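Local structure of PcyX_EBK42635 (Marine metagenome, 5OWG) at residues Leu14-Trp17 with Lys18-Ile22. The protein is a ferredoxin-dependent bilin reductase, probably of phage origin, that is thought to reduce biliverdin to phycoerythrobilin in a four-electron reaction. Numbering follows the deposited sequence.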
loop_
_atom_site.group_PDB
_atom_site.type_symbol
_atom_site.label_atom_id
_atom_site.label_comp_id
_atom_site.label_asym_id
_atom_site.label_seq_id
_atom_site.Cartn_x
_atom_site.Cartn_y
_atom_site.Cartn_z
ATOM N N LEU A 14 -2.733 0.544 -16.079
ATOM C CA LEU A 14 -2.095 0.792 -14.791
ATOM C C LEU A 14 -2.381 2.208 -14.308
ATOM O O LEU A 14 -2.601 2.435 -13.113
ATOM C CB LEU A 14 -0.588 0.557 -14.899
ATOM C CG LEU A 14 -0.157 -0.865 -15.266
ATOM C CD1 LEU A 14 1.318 -0.897 -15.632
ATOM C CD2 LEU A 14 -0.445 -1.833 -14.129
ATOM N N ILE A 15 -2.383 3.175 -15.229
ATOM C CA ILE A 15 -2.692 4.552 -14.859
ATOM C C ILE A 15 -4.168 4.684 -14.514
ATOM O O ILE A 15 -4.543 5.426 -13.596
ATOM C CB ILE A 15 -2.289 5.513 -15.993
ATOM C CG1 ILE A 15 -0.888 5.181 -16.518
ATOM C CG2 ILE A 15 -2.343 6.954 -15.508
ATOM C CD1 ILE A 15 0.176 5.077 -15.446
ATOM N N LYS A 16 -5.030 3.974 -15.242
ATOM C CA LYS A 16 -6.448 3.957 -14.903
ATOM C C LYS A 16 -6.660 3.398 -13.503
ATOM O O LYS A 16 -7.300 4.032 -12.658
ATOM C CB LYS A 16 -7.222 3.139 -15.936
ATOM C CG LYS A 16 -8.698 2.992 -15.624
ATOM C CD LYS A 16 -9.528 2.998 -16.893
ATOM C CE LYS A 16 -10.994 2.759 -16.600
ATOM N NZ LYS A 16 -11.545 3.733 -15.614
ATOM N N TRP A 17 -6.116 2.207 -13.237
ATOM C CA TRP A 17 -6.216 1.629 -11.902
ATOM C C TRP A 17 -5.710 2.591 -10.836
ATOM O O TRP A 17 -6.180 2.558 -9.693
ATOM C CB TRP A 17 -5.434 0.315 -11.836
ATOM C CG TRP A 17 -5.108 -0.104 -10.434
ATOM C CD1 TRP A 17 -5.820 -0.960 -9.645
ATOM C CD2 TRP A 17 -3.989 0.328 -9.651
ATOM N NE1 TRP A 17 -5.212 -1.087 -8.418
ATOM C CE2 TRP A 17 -4.087 -0.306 -8.397
ATOM C CE3 TRP A 17 -2.917 1.194 -9.888
ATOM C CZ2 TRP A 17 -3.153 -0.103 -7.385
ATOM C CZ3 TRP A 17 -1.988 1.390 -8.883
ATOM C CH2 TRP A 17 -2.111 0.745 -7.646
ATOM N N LYS A 18 -4.755 3.456 -11.186
ATOM C CA LYS A 18 -4.210 4.393 -10.212
ATOM C C LYS A 18 -5.191 5.522 -9.921
ATOM O O LYS A 18 -5.392 5.889 -8.758
ATOM C CB LYS A 18 -2.881 4.960 -10.716
ATOM C CG LYS A 18 -2.173 5.869 -9.719
ATOM C CD LYS A 18 -0.867 6.424 -10.273
ATOM C CE LYS A 18 -1.084 7.306 -11.495
ATOM N NZ LYS A 18 -2.063 8.399 -11.236
ATOM N N ASP A 19 -5.812 6.081 -10.963
ATOM C CA ASP A 19 -6.786 7.145 -10.752
ATOM C C ASP A 19 -8.034 6.618 -10.058
ATOM O O ASP A 19 -8.590 7.287 -9.178
ATOM C CB ASP A 19 -7.142 7.801 -12.086
ATOM C CG ASP A 19 -5.982 8.572 -12.685
ATOM O OD1 ASP A 19 -4.888 8.565 -12.082
ATOM O OD2 ASP A 19 -6.164 9.188 -13.755
ATOM N N GLU A 20 -8.493 5.421 -10.436
ATOM C CA GLU A 20 -9.613 4.813 -9.725
ATOM C C GLU A 20 -9.250 4.557 -8.268
ATOM O O GLU A 20 -10.089 4.716 -7.373
ATOM C CB GLU A 20 -10.033 3.508 -10.406
ATOM C CG GLU A 20 -10.375 3.627 -11.886
ATOM C CD GLU A 20 -11.490 4.614 -12.162
ATOM O OE1 GLU A 20 -11.280 5.828 -11.957
ATOM O OE2 GLU A 20 -12.581 4.177 -12.584
ATOM N N THR A 21 -8.002 4.159 -8.012
ATOM C CA THR A 21 -7.550 3.946 -6.640
ATOM C C THR A 21 -7.569 5.246 -5.846
ATOM O O THR A 21 -8.012 5.272 -4.691
ATOM C CB THR A 21 -6.146 3.333 -6.647
ATOM O OG1 THR A 21 -6.230 1.944 -6.989
ATOM C CG2 THR A 21 -5.458 3.477 -5.283
ATOM N N ILE A 22 -7.087 6.338 -6.444
ATOM C CA ILE A 22 -7.032 7.611 -5.735
ATOM C C ILE A 22 -8.437 8.138 -5.473
ATOM O O ILE A 22 -8.698 8.762 -4.438
ATOM C CB ILE A 22 -6.182 8.623 -6.524
ATOM C CG1 ILE A 22 -4.732 8.143 -6.602
ATOM C CG2 ILE A 22 -6.234 10.000 -5.869
ATOM C CD1 ILE A 22 -3.877 8.903 -7.592
#
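With chi1 at 161°, W17 carries its indole anti to its own backbone N, while T21 places OG1 beside its backbone N and anti to its carbonyl carbon (chi1 -76°); the hydroxyl thereby comes to lie over one indole face. OG1 is 3.4 Å from W17 CE2 and displaced toward the ring rim. The same hydroxyl donates to W17 O at 2.8 Å (OG1 to O), one turn back in the helix. W17 O also accepts T21 N at 3.0 Å, and the two donors approach from opposite faces of the carbonyl plane, so W17 O is gripped twice, and the buried T21 hydroxyl spends its proton on the backbone of its own helix. The solvent side carries charge. K16 NZ reaches E20 OE2 at 3.2 Å, a weak i to i+4 salt bridge made possible by bends in both chains. Folded at chi3 and chi4, K18 brings NZ to D19 OD1 at 3.0 Å, and K18 CE passes I15 CG2 at 4.2 Å. Helix 14-28 is thus amphipathic here, packing beside helix 161-179 on one sheet face, as in the family's alpha/beta/alpha sandwich: W17 lies between strand 73-82 and helix 161-179 and meets the F93 ring, T21 touches L78, and K18 lies against V64 of strand 57-67.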